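Local coordinates for hypothetical protein MM_2497 (Methanosarcina mazei, PDB 2I5E) that probably catalyses the guanylyl transfer from GTP to 2-phospho-L-lactate, an activation step in the biosynthesis of coenzyme F420, and forms a homodimer, at residues I8-A13 with L34-V39; T148-A153 with Q158-Y163; E180-G185 with D191-K196. One frame throughout, in Å; residues are numbered along the deposited sequence.

Contact 1: residues I8-A13 with L34-V39; sequences IPYKKA and LMLNQV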
loop_
_atom_site.group_PDB
_atom_site.type_symbol
_atom_site.label_atom_id
_atom_site.label_comp_id
_atom_site.label_asym_id
_atom_site.label_seq_id
_atom_site.Cartn_x
_atom_site.Cartn_y
_atom_site.Cartn_z
ATOM N N ILE A 8 8.481 -20.279 -0.360
ATOM C CA ILE A 8 7.490 -19.679 0.528
ATOM C C ILE A 8 7.808 -20.192 1.919
ATOM O O ILE A 8 7.664 -21.328 2.174
ATOM C CB ILE A 8 5.987 -20.110 0.214
ATOM C CG1 ILE A 8 5.531 -19.769 -1.235
ATOM C CG2 ILE A 8 5.002 -19.530 1.199
ATOM C CD1 ILE A 8 4.414 -20.675 -1.677
ATOM N N PRO A 9 8.348 -19.345 2.781
ATOM C CA PRO A 9 8.486 -19.592 4.237
ATOM C C PRO A 9 7.099 -19.731 4.879
ATOM O O PRO A 9 6.222 -18.869 4.700
ATOM C CB PRO A 9 9.218 -18.318 4.732
ATOM C CG PRO A 9 9.047 -17.273 3.628
ATOM C CD PRO A 9 8.847 -18.025 2.336
ATOM N N TYR A 10 6.834 -20.825 5.561
ATOM C CA TYR A 10 5.483 -21.085 6.073
ATOM C C TYR A 10 5.529 -21.935 7.360
ATOM O O TYR A 10 6.242 -22.936 7.428
ATOM C CB TYR A 10 4.659 -21.831 5.022
ATOM C CG TYR A 10 3.259 -22.156 5.425
ATOM C CD1 TYR A 10 2.305 -21.118 5.640
ATOM C CD2 TYR A 10 2.844 -23.505 5.599
ATOM C CE1 TYR A 10 1.025 -21.385 6.011
ATOM C CE2 TYR A 10 1.527 -23.779 5.974
ATOM C CZ TYR A 10 0.629 -22.704 6.153
ATOM O OH TYR A 10 -0.641 -22.924 6.519
ATOM N N LYS A 11 4.747 -21.568 8.367
ATOM C CA LYS A 11 4.532 -22.422 9.549
ATOM C C LYS A 11 3.081 -22.249 9.937
ATOM O O LYS A 11 2.681 -21.144 10.362
ATOM C CB LYS A 11 5.525 -22.033 10.689
ATOM C CG LYS A 11 5.243 -22.524 12.158
ATOM C CD LYS A 11 6.544 -22.300 13.049
ATOM C CE LYS A 11 6.498 -22.477 14.600
ATOM N NZ LYS A 11 5.704 -23.627 14.980
ATOM N N LYS A 12 2.281 -23.304 9.775
ATOM C CA LYS A 12 0.904 -23.218 10.156
ATOM C C LYS A 12 0.692 -23.002 11.670
ATOM O O LYS A 12 -0.205 -22.255 12.059
ATOM C CB LYS A 12 0.119 -24.451 9.627
ATOM C CG LYS A 12 -1.310 -24.526 10.081
ATOM C CD LYS A 12 -2.049 -25.514 9.246
ATOM C CE LYS A 12 -3.340 -25.942 9.942
ATOM N NZ LYS A 12 -4.205 -26.371 8.833
ATOM N N ALA A 13 1.514 -23.627 12.535
ATOM C CA ALA A 13 1.217 -23.610 13.981
ATOM C C ALA A 13 1.443 -22.321 14.746
ATOM O O ALA A 13 2.538 -21.768 14.740
ATOM C CB ALA A 13 1.957 -24.730 14.676
ATOM N N LEU A 34 -5.461 -21.201 4.001
ATOM C CA LEU A 34 -6.146 -20.653 2.756
ATOM C C LEU A 34 -5.252 -19.632 2.026
ATOM O O LEU A 34 -5.183 -19.631 0.801
ATOM C CB LEU A 34 -7.538 -20.050 3.063
ATOM C CG LEU A 34 -8.517 -20.965 3.750
ATOM C CD1 LEU A 34 -9.782 -20.233 4.111
ATOM C CD2 LEU A 34 -8.807 -22.196 2.878
HETATM N N MSE A 35 -4.576 -18.765 2.780
HETATM C CA MSE A 35 -3.681 -17.766 2.156
HETATM C C MSE A 35 -2.542 -18.429 1.459
HETATM O O MSE A 35 -2.245 -18.051 0.341
HETATM C CB MSE A 35 -3.190 -16.738 3.150
HETATM C CG MSE A 35 -4.291 -15.736 3.487
HETATM SE SE MSE A 35 -3.593 -14.213 4.426
HETATM C CE MSE A 35 -2.977 -14.959 6.165
ATOM N N LEU A 36 -1.933 -19.457 2.073
ATOM C CA LEU A 36 -0.832 -20.214 1.421
ATOM C C LEU A 36 -1.216 -20.709 0.052
ATOM O O LEU A 36 -0.438 -20.605 -0.936
ATOM C CB LEU A 36 -0.414 -21.439 2.279
ATOM C CG LEU A 36 0.747 -22.328 1.793
ATOM C CD1 LEU A 36 2.114 -21.556 1.753
ATOM C CD2 LEU A 36 0.869 -23.721 2.588
ATOM N N ASN A 37 -2.373 -21.384 0.027
ATOM C CA ASN A 37 -2.878 -22.004 -1.178
ATOM C C ASN A 37 -3.096 -21.042 -2.314
ATOM O O ASN A 37 -2.942 -21.422 -3.466
ATOM C CB ASN A 37 -4.169 -22.796 -0.883
ATOM C CG ASN A 37 -3.867 -24.060 -0.180
ATOM O OD1 ASN A 37 -2.802 -24.632 -0.377
ATOM N ND2 ASN A 37 -4.747 -24.486 0.687
ATOM N N GLN A 38 -3.577 -19.849 -1.995
ATOM C CA GLN A 38 -3.774 -18.799 -2.974
ATOM C C GLN A 38 -2.426 -18.260 -3.546
ATOM O O GLN A 38 -2.291 -18.021 -4.759
ATOM C CB GLN A 38 -4.551 -17.660 -2.323
ATOM C CG GLN A 38 -6.073 -17.952 -2.019
ATOM C CD GLN A 38 -6.864 -16.695 -2.091
ATOM O OE1 GLN A 38 -7.190 -16.062 -1.076
ATOM N NE2 GLN A 38 -7.117 -16.261 -3.317
ATOM N N VAL A 39 -1.439 -18.052 -2.665
ATOM C CA VAL A 39 -0.031 -17.753 -3.138
ATOM C C VAL A 39 0.574 -18.804 -4.049
ATOM O O VAL A 39 1.112 -18.411 -5.097
ATOM C CB VAL A 39 0.933 -17.461 -1.974
ATOM C CG1 VAL A 39 2.335 -17.147 -2.465
ATOM C CG2 VAL A 39 0.322 -16.385 -1.095
#

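Contact 2: residues T148-A153 with Q158-Y163; sequences THCSIA and QDFEIY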
loop_
_atom_site.group_PDB
_atom_site.type_symbol
_atom_site.label_atom_id
_atom_site.label_comp_id
_atom_site.label_asym_id
_atom_site.label_seq_id
_atom_site.Cartn_x
_atom_site.Cartn_y
_atom_site.Cartn_z
ATOM N N THR A 148 16.986 -2.788 4.919
ATOM C CA THR A 148 18.122 -3.676 4.983
ATOM C C THR A 148 18.461 -4.418 3.684
ATOM O O THR A 148 19.664 -4.547 3.337
ATOM C CB THR A 148 17.944 -4.651 6.086
ATOM O OG1 THR A 148 17.752 -3.936 7.293
ATOM C CG2 THR A 148 19.263 -5.473 6.279
ATOM N N HIS A 149 17.437 -4.935 2.973
ATOM C CA HIS A 149 17.600 -5.617 1.669
ATOM C C HIS A 149 18.000 -4.729 0.502
ATOM O O HIS A 149 18.713 -5.157 -0.484
ATOM C CB HIS A 149 16.266 -6.364 1.279
ATOM C CG HIS A 149 15.961 -7.537 2.157
ATOM N ND1 HIS A 149 14.686 -7.838 2.598
ATOM C CD2 HIS A 149 16.756 -8.545 2.602
ATOM C CE1 HIS A 149 14.730 -8.909 3.378
ATOM N NE2 HIS A 149 15.963 -9.384 3.372
ATOM N N CYS A 150 17.539 -3.485 0.538
ATOM C CA CYS A 150 18.031 -2.558 -0.464
ATOM C C CYS A 150 19.531 -2.302 -0.181
ATOM O O CYS A 150 20.324 -2.136 -1.120
ATOM C CB CYS A 150 17.304 -1.222 -0.361
ATOM S SG CYS A 150 15.570 -1.293 -0.779
ATOM N N SER A 151 19.902 -2.198 1.078
ATOM C CA SER A 151 21.295 -1.804 1.381
ATOM C C SER A 151 22.255 -3.020 1.356
ATOM O O SER A 151 23.450 -2.866 1.042
ATOM C CB SER A 151 21.398 -0.965 2.675
ATOM O OG SER A 151 21.865 -1.737 3.755
ATOM N N ILE A 152 21.724 -4.212 1.661
ATOM C CA ILE A 152 22.405 -5.490 1.291
ATOM C C ILE A 152 22.654 -5.508 -0.228
ATOM O O ILE A 152 23.720 -5.871 -0.651
ATOM C CB ILE A 152 21.728 -6.825 1.829
ATOM C CG1 ILE A 152 21.753 -6.931 3.352
ATOM C CG2 ILE A 152 22.456 -8.120 1.276
ATOM C CD1 ILE A 152 20.611 -7.906 3.937
ATOM N N ALA A 153 21.707 -5.055 -1.049
ATOM C CA ALA A 153 21.918 -5.077 -2.456
ATOM C C ALA A 153 23.016 -4.093 -2.872
ATOM O O ALA A 153 23.810 -4.376 -3.778
ATOM C CB ALA A 153 20.603 -4.785 -3.222
ATOM N N GLN A 158 25.046 -4.655 -6.540
ATOM C CA GLN A 158 23.845 -4.974 -7.251
ATOM C C GLN A 158 22.763 -3.881 -7.178
ATOM O O GLN A 158 22.540 -3.265 -6.129
ATOM C CB GLN A 158 23.353 -6.270 -6.682
ATOM C CG GLN A 158 24.406 -7.405 -6.937
ATOM C CD GLN A 158 23.745 -8.690 -6.772
ATOM O OE1 GLN A 158 23.070 -9.198 -7.703
ATOM N NE2 GLN A 158 23.812 -9.200 -5.552
ATOM N N ASP A 159 22.142 -3.607 -8.311
ATOM C CA ASP A 159 21.085 -2.605 -8.343
ATOM C C ASP A 159 19.693 -3.285 -8.004
ATOM O O ASP A 159 19.565 -4.539 -8.003
ATOM C CB ASP A 159 21.172 -1.810 -9.686
ATOM C CG ASP A 159 20.964 -2.691 -10.928
ATOM O OD1 ASP A 159 20.583 -3.894 -10.766
ATOM O OD2 ASP A 159 21.123 -2.156 -12.091
ATOM N N PHE A 160 18.680 -2.502 -7.641
ATOM C CA PHE A 160 17.434 -3.099 -7.162
ATOM C C PHE A 160 16.335 -2.240 -7.734
ATOM O O PHE A 160 16.546 -1.038 -7.921
ATOM C CB PHE A 160 17.338 -3.220 -5.619
ATOM C CG PHE A 160 17.505 -1.903 -4.870
ATOM C CD1 PHE A 160 16.404 -1.021 -4.703
ATOM C CD2 PHE A 160 18.747 -1.543 -4.306
ATOM C CE1 PHE A 160 16.520 0.210 -4.028
ATOM C CE2 PHE A 160 18.866 -0.322 -3.641
ATOM C CZ PHE A 160 17.719 0.550 -3.496
ATOM N N GLU A 161 15.227 -2.879 -8.091
ATOM C CA GLU A 161 13.993 -2.264 -8.343
ATOM C C GLU A 161 13.089 -2.411 -7.109
ATOM O O GLU A 161 12.937 -3.514 -6.603
ATOM C CB GLU A 161 13.329 -3.036 -9.453
ATOM C CG GLU A 161 12.277 -2.219 -10.080
ATOM C CD GLU A 161 11.426 -2.974 -11.025
ATOM O OE1 GLU A 161 11.903 -3.926 -11.666
ATOM O OE2 GLU A 161 10.227 -2.651 -11.059
ATOM N N ILE A 162 12.434 -1.303 -6.688
ATOM C CA ILE A 162 11.298 -1.287 -5.732
ATOM C C ILE A 162 10.039 -1.486 -6.543
ATOM O O ILE A 162 9.686 -0.621 -7.343
ATOM C CB ILE A 162 11.142 0.073 -4.978
ATOM C CG1 ILE A 162 12.451 0.460 -4.237
ATOM C CG2 ILE A 162 9.928 0.025 -3.980
ATOM C CD1 ILE A 162 12.916 -0.587 -3.350
ATOM N N TYR A 163 9.350 -2.600 -6.308
ATOM C CA TYR A 163 8.129 -2.873 -7.001
ATOM C C TYR A 163 7.004 -2.176 -6.265
ATOM O O TYR A 163 6.752 -2.539 -5.140
ATOM C CB TYR A 163 7.835 -4.409 -6.955
ATOM C CG TYR A 163 6.695 -4.812 -7.865
ATOM C CD1 TYR A 163 6.817 -4.690 -9.220
ATOM C CD2 TYR A 163 5.496 -5.287 -7.362
ATOM C CE1 TYR A 163 5.776 -5.017 -10.083
ATOM C CE2 TYR A 163 4.410 -5.635 -8.215
ATOM C CZ TYR A 163 4.604 -5.520 -9.554
ATOM O OH TYR A 163 3.611 -5.831 -10.408
#

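Contact 3: residues E180-G185 with D191-K196; sequences ELLIHG and DYIESK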
loop_
_atom_site.group_PDB
_atom_site.type_symbol
_atom_site.label_atom_id
_atom_site.label_comp_id
_atom_site.label_asym_id
_atom_site.label_seq_id
_atom_site.Cartn_x
_atom_site.Cartn_y
_atom_site.Cartn_z
ATOM N N GLU A 180 -8.631 -4.610 4.404
ATOM C CA GLU A 180 -8.133 -4.445 3.058
ATOM C C GLU A 180 -8.510 -5.683 2.274
ATOM O O GLU A 180 -8.747 -5.625 1.121
ATOM C CB GLU A 180 -6.580 -4.313 2.997
ATOM C CG GLU A 180 -5.963 -3.185 3.811
ATOM C CD GLU A 180 -6.439 -1.818 3.305
ATOM O OE1 GLU A 180 -6.879 -1.666 2.147
ATOM O OE2 GLU A 180 -6.470 -0.875 4.078
ATOM N N LEU A 181 -8.408 -6.840 2.899
ATOM C CA LEU A 181 -8.789 -8.087 2.252
ATOM C C LEU A 181 -10.313 -8.087 1.816
ATOM O O LEU A 181 -10.668 -8.509 0.704
ATOM C CB LEU A 181 -8.518 -9.246 3.217
ATOM C CG LEU A 181 -8.703 -10.645 2.603
ATOM C CD1 LEU A 181 -8.041 -10.783 1.153
ATOM C CD2 LEU A 181 -8.152 -11.658 3.584
ATOM N N LEU A 182 -11.167 -7.685 2.752
ATOM C CA LEU A 182 -12.582 -7.539 2.439
ATOM C C LEU A 182 -12.820 -6.500 1.298
ATOM O O LEU A 182 -13.549 -6.767 0.313
ATOM C CB LEU A 182 -13.398 -7.272 3.699
ATOM C CG LEU A 182 -13.626 -8.483 4.609
ATOM C CD1 LEU A 182 -14.542 -8.088 5.845
ATOM C CD2 LEU A 182 -13.971 -9.859 4.003
ATOM N N ILE A 183 -12.168 -5.340 1.371
ATOM C CA ILE A 183 -12.371 -4.386 0.285
ATOM C C ILE A 183 -11.833 -4.870 -1.083
ATOM O O ILE A 183 -12.529 -4.725 -2.056
ATOM C CB ILE A 183 -11.747 -3.020 0.582
ATOM C CG1 ILE A 183 -12.353 -2.460 1.888
ATOM C CG2 ILE A 183 -11.732 -2.146 -0.724
ATOM C CD1 ILE A 183 -13.488 -1.580 1.813
ATOM N N HIS A 184 -10.592 -5.408 -1.145
ATOM C CA HIS A 184 -9.888 -5.593 -2.399
ATOM C C HIS A 184 -9.753 -7.019 -2.849
ATOM O O HIS A 184 -9.319 -7.260 -3.983
ATOM C CB HIS A 184 -8.448 -4.982 -2.339
ATOM C CG HIS A 184 -8.442 -3.486 -2.159
ATOM N ND1 HIS A 184 -8.165 -2.871 -0.950
ATOM C CD2 HIS A 184 -8.790 -2.498 -2.996
ATOM C CE1 HIS A 184 -8.318 -1.555 -1.063
ATOM N NE2 HIS A 184 -8.640 -1.304 -2.318
ATOM N N GLY A 185 -10.019 -7.981 -1.977
ATOM C CA GLY A 185 -9.692 -9.340 -2.399
ATOM C C GLY A 185 -10.842 -10.182 -2.983
ATOM O O GLY A 185 -12.030 -9.821 -2.904
ATOM N N ASP A 191 -13.332 -15.038 1.395
ATOM C CA ASP A 191 -14.714 -15.609 1.753
ATOM C C ASP A 191 -14.724 -16.077 3.152
ATOM O O ASP A 191 -15.745 -16.013 3.784
ATOM C CB ASP A 191 -15.115 -16.779 0.825
ATOM C CG ASP A 191 -15.062 -16.386 -0.604
ATOM O OD1 ASP A 191 -15.244 -15.177 -0.832
ATOM O OD2 ASP A 191 -14.798 -17.214 -1.485
ATOM N N TYR A 192 -13.574 -16.557 3.638
ATOM C CA TYR A 192 -13.493 -17.092 4.991
ATOM C C TYR A 192 -13.766 -15.988 5.995
ATOM O O TYR A 192 -14.588 -16.115 6.889
ATOM C CB TYR A 192 -12.079 -17.759 5.213
ATOM C CG TYR A 192 -11.831 -18.372 6.617
ATOM C CD1 TYR A 192 -12.272 -19.676 6.923
ATOM C CD2 TYR A 192 -11.198 -17.649 7.622
ATOM C CE1 TYR A 192 -12.118 -20.267 8.201
ATOM C CE2 TYR A 192 -11.010 -18.210 8.919
ATOM C CZ TYR A 192 -11.468 -19.541 9.188
ATOM O OH TYR A 192 -11.248 -20.137 10.444
ATOM N N ILE A 193 -13.057 -14.884 5.831
ATOM C CA ILE A 193 -13.238 -13.667 6.638
ATOM C C ILE A 193 -14.632 -13.116 6.421
ATOM O O ILE A 193 -15.285 -12.777 7.354
ATOM C CB ILE A 193 -12.155 -12.575 6.239
ATOM C CG1 ILE A 193 -10.773 -13.107 6.548
ATOM C CG2 ILE A 193 -12.434 -11.230 7.008
ATOM C CD1 ILE A 193 -10.570 -13.384 8.037
ATOM N N GLU A 194 -15.066 -13.001 5.160
ATOM C CA GLU A 194 -16.428 -12.426 4.873
ATOM C C GLU A 194 -17.554 -13.202 5.575
ATOM O O GLU A 194 -18.538 -12.624 5.928
ATOM C CB GLU A 194 -16.691 -12.376 3.374
ATOM C CG GLU A 194 -17.596 -11.190 3.104
ATOM C CD GLU A 194 -18.207 -11.202 1.782
ATOM O OE1 GLU A 194 -17.583 -11.835 0.890
ATOM O OE2 GLU A 194 -19.316 -10.597 1.632
ATOM N N SER A 195 -17.317 -14.500 5.846
ATOM C CA SER A 195 -18.232 -15.373 6.564
ATOM C C SER A 195 -18.265 -15.102 8.046
ATOM O O SER A 195 -19.136 -15.599 8.731
ATOM C CB SER A 195 -17.886 -16.871 6.238
ATOM O OG SER A 195 -16.773 -17.350 6.993
ATOM N N LYS A 196 -17.332 -14.312 8.562
ATOM C CA LYS A 196 -17.259 -14.054 9.960
ATOM C C LYS A 196 -17.402 -12.593 10.276
ATOM O O LYS A 196 -17.729 -12.307 11.383
ATOM C CB LYS A 196 -15.927 -14.598 10.581
ATOM C CG LYS A 196 -15.714 -16.167 10.355
ATOM C CD LYS A 196 -14.254 -16.628 10.768
ATOM C CE LYS A 196 -14.175 -18.143 10.783
ATOM N NZ LYS A 196 -14.568 -18.652 12.158
#

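Contact 1: residues I8-A13 with L34-V39
Leu-36 of the helix is wedged between Ile-8, at the end of strand 5-9, and the ring of Tyr-10 in the loop that follows. At the root of the leucine, CB lies 4.0 Å from Tyr-10 CE1, so the side chain already runs beside the ring before it branches. With CG anti to the backbone N (chi1 -178°), the fork is carried off the helix surface and its two methyl groups are given separate tasks. CD1 goes to the strand and meets Ile-8 CG2 at 3.6 Å, while also touching the root of the phenol ring, 3.9 Å from Tyr-10 CG. CD2 settles on the ring itself: it stands 3.6 Å from the ring centroid, 19° off the normal, a CH-pi contact over the face. It is displaced toward the rim, where Tyr-10 CE2 comes within 3.4 Å. On the opposite face of the ring lies the backbone N of Lys-12, also off centre, so Tyr-10 is covered by its own loop on one side and by the helix on the other. One helical turn further on, Val-39 CG1 reaches Ile-8 CD1 at 4.2 Å, the two side chains lying alongside but pointing opposite ways. Ile-40 and Leu-43 of the same helix extend the cover of Ile-8, and Val-51 and Ile-53 of strand 50-55 touch Ile-8 and Tyr-10. Strand 5-9, helix 25-45 and strand 50-55 form a beta-alpha-beta crossover, and this is the packing of its helix on its first strand. No hydrogen bond or charge joins the two segments; they meet through buried methyl groups and one aromatic face, so between them the pairing is apolar and probably depends on shape rather than on directional bonds.

Contact 2: residues T148-A153 with Q158-Y163
The ring of Phe-160 presents a face to Cys-150, whose CB and SG both lie over it. CB is 3.9 Å from the ring centroid and 22° off the normal, a CH-pi contact displaced toward the rim. SG follows at 4.0 Å from the same centroid in a sulfur-aromatic contact, so the CB-SG bond runs roughly alongside the ring instead of pointing into it. Two torsions bring the groups together: Phe-160 CG stands between the backbone N and the carbonyl carbon (chi1 57°), which turns the ring to the helix, while the sulfur of Cys-150 is anti to its carbonyl carbon. From there SG also reaches forward along the strand to Ile-162 CD1 at 3.8 Å. Ala-153, one turn later in the helix, meets the ring obliquely, its CB 3.9 Å from Phe-160 CD2. With an alanine in place of Phe-160, Cys-150 would probably lose the aromatic face under its sulfur and a gap would open between helix and strand. The backbones come closest where the connection turns back: Gln-158 N gives Ala-153 O a weak, bent hydrogen bond of 3.0 Å, and the same oxygen takes another weak bond from Ser-156 OG. The amide of Gln-158 looks elsewhere, OE1 accepting from Asn-133 ND2. Helix 145-154 and strand 160-162, joined by a short turn, run nearly antiparallel; the axes of segments 148-153 and 160-162 approach to 9.6 Å, at 157°. Within this chain the strand is an outermost one of the mixed sheet, backbone hydrogen-bonded through Asp-159, Glu-161 and Tyr-163 to its parallel neighbour 116-120, whose Val-116 and Ile-118 touch the helix at Ala-153 and His-149. Ile-162 also packs on Met-167 of the second subunit.

Contact 3: residues E180-G185 with D191-K196
The NZ of Lys-190 is gripped by two carbonyl oxygens, Leu-182 O and Gly-185 O, and so ties the C-terminal end of helix 175-184 to the helix that begins a few residues later. The contact is plain packing of these two successive helices, 175-184 and 188-194, across a short link, with Leu-182 at its centre. With CG anti to the carbonyl carbon (chi1 -75°), the end of Leu-182 comes nearer the second helix than its root would suggest, and the methyl CD2 lies 3.5 Å from Glu-194 N. The same methyl also touches Ile-193 CG2 at 3.6 Å and Glu-194 CB at 3.8 Å, so it rests where two consecutive residues meet. Ile-193 crosses the leucine at a slant, and its other branch, CG1, meets Leu-181 CD2 more loosely at 4.2 Å. No hydrogen bond links the two segments directly; the side chains meet through carbon atoms. Around this helix pair, Leu-199 of strand 197-201 covers Leu-182, and Phe-31 of helix 25-45 packs on Leu-181. Tyr-192 lies against Leu-34 of that long helix. Elsewhere on helix 175-184, Glu-180 OE2 accepts from Gly-123 N of the second subunit, while Ile-183 packs on Phe-146 of that subunit.

In the fold
From the N terminus, contact 1 comes first: strand 5-9 leads through a long loop into helix 25-45, which folds back on the strand. Contact 2 closes a much shorter turn, between helix 145-154 and strand 160-162. Contact 3 does the same for two successive helices near the C terminus. The three follow in series, none nested in another. Contacts 1 and 2 both reach the mixed sheet, one within it and one at its edge, with centres about 25 Å apart. Contacts 1 and 3 touch, Leu-34 CD1 lying 3.6 Å from Tyr-192 CB, so helix 25-45 links the sheet to the C-terminal helices. Contacts 2 and 3 lie on opposite sides of the chain's centre.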